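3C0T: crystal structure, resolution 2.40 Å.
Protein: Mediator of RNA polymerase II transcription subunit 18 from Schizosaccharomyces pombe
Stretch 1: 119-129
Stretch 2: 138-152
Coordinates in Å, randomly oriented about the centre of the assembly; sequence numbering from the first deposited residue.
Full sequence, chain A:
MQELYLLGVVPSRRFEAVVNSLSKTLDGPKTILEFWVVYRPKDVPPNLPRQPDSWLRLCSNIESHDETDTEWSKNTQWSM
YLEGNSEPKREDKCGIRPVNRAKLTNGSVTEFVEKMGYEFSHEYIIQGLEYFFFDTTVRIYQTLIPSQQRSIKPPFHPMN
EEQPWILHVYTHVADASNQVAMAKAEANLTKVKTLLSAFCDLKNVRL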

# COMPACT_ATOMS: atom_id res chain seq x y z
N GLU A 119 -10.26 -17.37 5.44
CA GLU A 119 -9.37 -18.25 4.70
C GLU A 119 -8.41 -17.42 3.84
O GLU A 119 -8.74 -16.32 3.40
CB GLU A 119 -10.16 -19.21 3.82
CG GLU A 119 -11.04 -18.54 2.78
CD GLU A 119 -11.85 -19.54 1.95
OE1 GLU A 119 -12.52 -19.10 0.99
OE2 GLU A 119 -11.81 -20.75 2.26
N PHE A 120 -7.22 -17.95 3.63
CA PHE A 120 -6.20 -17.28 2.83
C PHE A 120 -6.66 -16.94 1.42
O PHE A 120 -7.17 -17.79 0.70
CB PHE A 120 -4.95 -18.17 2.75
CG PHE A 120 -3.87 -17.61 1.87
CD1 PHE A 120 -3.14 -16.49 2.27
CD2 PHE A 120 -3.61 -18.17 0.62
CE1 PHE A 120 -2.17 -15.94 1.44
CE2 PHE A 120 -2.64 -17.63 -0.21
CZ PHE A 120 -1.92 -16.51 0.20
N SER A 121 -6.47 -15.68 1.02
CA SER A 121 -6.83 -15.24 -0.32
C SER A 121 -5.57 -15.11 -1.18
O SER A 121 -5.36 -15.88 -2.11
CB SER A 121 -7.55 -13.89 -0.26
OG SER A 121 -7.80 -13.39 -1.57
N HIS A 122 -4.74 -14.13 -0.85
CA HIS A 122 -3.50 -13.90 -1.59
C HIS A 122 -2.46 -13.19 -0.72
O HIS A 122 -2.76 -12.74 0.39
CB HIS A 122 -3.76 -13.05 -2.83
CG HIS A 122 -4.44 -11.75 -2.54
ND1 HIS A 122 -5.73 -11.66 -2.08
CD2 HIS A 122 -3.99 -10.47 -2.65
CE1 HIS A 122 -6.06 -10.40 -1.91
NE2 HIS A 122 -5.02 -9.65 -2.25
N GLU A 123 -1.24 -13.11 -1.23
CA GLU A 123 -0.17 -12.45 -0.51
C GLU A 123 0.79 -11.78 -1.49
O GLU A 123 0.88 -12.17 -2.65
CB GLU A 123 0.61 -13.45 0.34
CG GLU A 123 1.31 -14.54 -0.46
CD GLU A 123 2.15 -15.45 0.41
OE1 GLU A 123 1.77 -15.66 1.58
OE2 GLU A 123 3.18 -15.97 -0.06
N TYR A 124 1.50 -10.77 -1.00
CA TYR A 124 2.47 -10.08 -1.83
C TYR A 124 3.45 -9.32 -0.96
O TYR A 124 3.30 -9.24 0.26
CB TYR A 124 1.79 -9.12 -2.83
CG TYR A 124 0.82 -8.15 -2.19
CD1 TYR A 124 -0.49 -8.52 -1.92
CD2 TYR A 124 1.23 -6.86 -1.82
CE1 TYR A 124 -1.38 -7.65 -1.30
CE2 TYR A 124 0.36 -5.98 -1.19
CZ TYR A 124 -0.95 -6.38 -0.94
OH TYR A 124 -1.83 -5.52 -0.33
N ILE A 125 4.46 -8.77 -1.61
CA ILE A 125 5.50 -8.03 -0.92
C ILE A 125 5.57 -6.61 -1.47
O ILE A 125 5.40 -6.39 -2.67
CB ILE A 125 6.86 -8.74 -1.11
CG1 ILE A 125 6.89 -10.00 -0.25
CG2 ILE A 125 8.01 -7.79 -0.78
CD1 ILE A 125 8.12 -10.87 -0.46
N ILE A 126 5.77 -5.64 -0.58
CA ILE A 126 5.89 -4.25 -0.99
C ILE A 126 7.32 -3.80 -0.76
O ILE A 126 7.87 -3.93 0.35
CB ILE A 126 4.95 -3.29 -0.20
CG1 ILE A 126 3.48 -3.61 -0.49
CG2 ILE A 126 5.24 -1.85 -0.60
CD1 ILE A 126 3.12 -3.58 -1.96
N GLN A 127 7.92 -3.29 -1.83
CA GLN A 127 9.28 -2.79 -1.84
C GLN A 127 9.23 -1.32 -2.22
O GLN A 127 8.63 -0.97 -3.25
CB GLN A 127 10.09 -3.55 -2.89
CG GLN A 127 11.46 -2.96 -3.19
CD GLN A 127 12.01 -3.40 -4.55
OE1 GLN A 127 13.17 -3.77 -4.67
NE2 GLN A 127 11.16 -3.36 -5.58
N GLY A 128 9.85 -0.45 -1.43
CA GLY A 128 9.82 0.96 -1.79
C GLY A 128 10.48 1.90 -0.80
O GLY A 128 11.16 1.47 0.13
N LEU A 129 10.25 3.19 -1.03
CA LEU A 129 10.80 4.25 -0.20
C LEU A 129 9.66 5.11 0.33
O LEU A 129 8.62 5.26 -0.31
CB LEU A 129 11.76 5.13 -1.02
CG LEU A 129 13.10 4.49 -1.40
CD1 LEU A 129 13.84 5.37 -2.41
CD2 LEU A 129 13.92 4.30 -0.14
N VAL A 138 4.54 10.15 1.56
CA VAL A 138 4.57 9.85 0.15
C VAL A 138 5.44 8.62 -0.02
O VAL A 138 6.64 8.63 0.29
CB VAL A 138 5.07 11.05 -0.68
CG1 VAL A 138 5.92 11.93 0.18
CG2 VAL A 138 5.82 10.57 -1.90
N ARG A 139 4.81 7.56 -0.49
CA ARG A 139 5.47 6.28 -0.68
C ARG A 139 5.58 5.95 -2.17
O ARG A 139 4.61 6.11 -2.92
CB ARG A 139 4.67 5.20 0.07
CG ARG A 139 5.08 3.78 -0.20
CD ARG A 139 4.15 2.77 0.47
NE ARG A 139 4.27 2.76 1.92
CZ ARG A 139 4.03 1.69 2.67
NH1 ARG A 139 3.64 0.55 2.10
NH2 ARG A 139 4.20 1.74 3.99
N ILE A 140 6.76 5.52 -2.60
CA ILE A 140 6.96 5.12 -3.99
C ILE A 140 7.36 3.65 -3.86
O ILE A 140 8.36 3.32 -3.22
CB ILE A 140 8.06 5.97 -4.69
CG1 ILE A 140 8.18 5.55 -6.16
CG2 ILE A 140 9.38 5.86 -3.97
CD1 ILE A 140 8.99 6.53 -7.01
N TYR A 141 6.56 2.77 -4.44
CA TYR A 141 6.82 1.34 -4.28
C TYR A 141 6.49 0.46 -5.46
O TYR A 141 5.88 0.87 -6.44
CB TYR A 141 6.02 0.81 -3.08
CG TYR A 141 4.52 0.79 -3.31
CD1 TYR A 141 3.75 1.94 -3.14
CD2 TYR A 141 3.88 -0.38 -3.71
CE1 TYR A 141 2.37 1.92 -3.36
CE2 TYR A 141 2.50 -0.41 -3.93
CZ TYR A 141 1.75 0.74 -3.76
OH TYR A 141 0.38 0.71 -3.96
N GLN A 142 6.87 -0.81 -5.31
CA GLN A 142 6.63 -1.82 -6.32
C GLN A 142 6.04 -3.00 -5.58
O GLN A 142 6.45 -3.30 -4.45
CB GLN A 142 7.96 -2.20 -6.97
CG GLN A 142 7.82 -2.68 -8.40
CD GLN A 142 9.12 -2.55 -9.15
OE1 GLN A 142 10.11 -3.22 -8.82
NE2 GLN A 142 9.13 -1.68 -10.16
N THR A 143 5.06 -3.68 -6.17
CA THR A 143 4.51 -4.83 -5.48
C THR A 143 5.10 -6.09 -6.10
O THR A 143 5.05 -6.31 -7.31
CB THR A 143 2.95 -4.82 -5.46
OG1 THR A 143 2.43 -5.79 -6.37
CG2 THR A 143 2.42 -3.46 -5.82
N LEU A 144 5.72 -6.89 -5.23
CA LEU A 144 6.40 -8.11 -5.63
C LEU A 144 5.70 -9.40 -5.22
O LEU A 144 4.73 -9.38 -4.47
CB LEU A 144 7.82 -8.09 -5.07
CG LEU A 144 8.92 -7.30 -5.81
CD1 LEU A 144 8.34 -6.41 -6.91
CD2 LEU A 144 9.72 -6.49 -4.80
N ILE A 145 6.22 -10.52 -5.71
CA ILE A 145 5.67 -11.84 -5.43
C ILE A 145 6.77 -12.73 -4.86
O ILE A 145 7.84 -12.84 -5.45
CB ILE A 145 5.13 -12.50 -6.73
CG1 ILE A 145 4.08 -11.60 -7.38
CG2 ILE A 145 4.53 -13.87 -6.43
CD1 ILE A 145 2.90 -11.32 -6.48
N PRO A 146 6.52 -13.38 -3.71
CA PRO A 146 7.51 -14.26 -3.08
C PRO A 146 7.87 -15.40 -4.04
O PRO A 146 7.04 -15.84 -4.84
CB PRO A 146 6.78 -14.79 -1.85
CG PRO A 146 5.76 -13.75 -1.56
CD PRO A 146 5.28 -13.35 -2.92
N SER A 147 9.11 -15.88 -3.98
CA SER A 147 9.51 -16.97 -4.85
C SER A 147 8.97 -18.29 -4.28
O SER A 147 9.00 -19.33 -4.94
CB SER A 147 11.04 -17.01 -5.01
OG SER A 147 11.68 -16.86 -3.75
N GLN A 148 8.47 -18.22 -3.05
CA GLN A 148 7.89 -19.37 -2.35
C GLN A 148 6.85 -18.81 -1.39
O GLN A 148 7.12 -17.85 -0.67
CB GLN A 148 8.98 -20.11 -1.56
CG GLN A 148 8.82 -21.62 -1.51
CD GLN A 148 9.29 -22.29 -2.79
OE1 GLN A 148 8.78 -22.01 -3.88
NE2 GLN A 148 10.27 -23.18 -2.66
N GLN A 149 5.65 -19.40 -1.36
CA GLN A 149 4.62 -18.89 -0.47
C GLN A 149 5.07 -18.70 0.98
O GLN A 149 5.68 -19.59 1.57
CB GLN A 149 3.38 -19.79 -0.52
CG GLN A 149 2.24 -19.28 0.35
CD GLN A 149 0.90 -19.90 -0.01
OE1 GLN A 149 0.38 -19.70 -1.11
NE2 GLN A 149 0.33 -20.66 0.93
N ARG A 150 4.77 -17.53 1.53
CA ARG A 150 5.11 -17.16 2.91
C ARG A 150 6.61 -17.17 3.17
O ARG A 150 7.06 -17.36 4.30
CB ARG A 150 4.40 -18.08 3.90
CG ARG A 150 4.08 -17.45 5.27
CD ARG A 150 3.28 -16.14 5.14
NE ARG A 150 2.14 -16.30 4.24
CZ ARG A 150 1.00 -16.91 4.55
NH1 ARG A 150 0.82 -17.41 5.77
NH2 ARG A 150 0.04 -17.02 3.65
N SER A 151 7.39 -16.94 2.11
CA SER A 151 8.85 -16.91 2.23
C SER A 151 9.41 -15.50 2.08
O SER A 151 8.99 -14.74 1.21
CB SER A 151 9.48 -17.82 1.16
OG SER A 151 10.89 -17.73 1.18
N ILE A 152 10.35 -15.15 2.95
CA ILE A 152 10.98 -13.84 2.90
C ILE A 152 12.39 -13.97 2.34
O ILE A 152 13.18 -13.02 2.36
CB ILE A 152 11.06 -13.20 4.30
CG1 ILE A 152 11.83 -14.13 5.25
CG2 ILE A 152 9.66 -12.92 4.82
CD1 ILE A 152 12.03 -13.55 6.63

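Residues 125-129 pair antiparallel with residues 140-144. Three residue pairs exchange two backbone hydrogen bonds each. Ile125 N donates to Leu144 O at 2.9 Å, and Leu144 N returns a bond to Ile125 O at 2.6 Å. Gln127 N reaches Gln142 O at 3.0 Å, and Gln142 N reaches Gln127 O at 2.7 Å. Leu129 N lies 2.9 Å from Ile140 O, and Ile140 N lies 3.0 Å from Leu129 O. The backbone N and O of all six residues are thus satisfied across the contact. Two of these acceptors also receive CA-H...O contacts: Thr143 CA is 3.3 Å from Ile125 O, and Arg139 CA is 3.3 Å from Leu129 O.

Ile126-Thr143 and Gly128-Tyr141 are the non-hydrogen-bonded pairs between them. The CA atoms of Gly128 and Tyr141 are only 3.9 Å apart. A CB on Gly128 would clash with Ile140 O and Tyr141 CB, so the close approach depends on the absent side chain.

Outside the bridged pairs, Glu123 of the first strand holds the loop of stretch 2. Its OE1 forms a salt bridge with Arg150, accepting from NE at 2.8 Å and from NH2 at 3.0 Å. Its OE2 accepts from the backbone Arg150 N at 2.7 Å, with a nearly straight N-H...O angle of 167°. One carboxylate therefore serves both the side chain and the main chain of Arg150. This residue lies in a type II turn from Gln148 to Ser151, in which Ser151 N donates to Gln148 O at 2.9 Å.

Apolar contacts accompany the polar ones. Ile126 CG2 packs 3.7 Å from Tyr141 CD2. On the other face of the sheet, Ile125 CB meets Leu144 CB at 4.1 Å, and Leu129 CB meets Ile140 CG2 at 3.9 Å. Arg139 NH1 is hydrogen-bonded elsewhere in the structure.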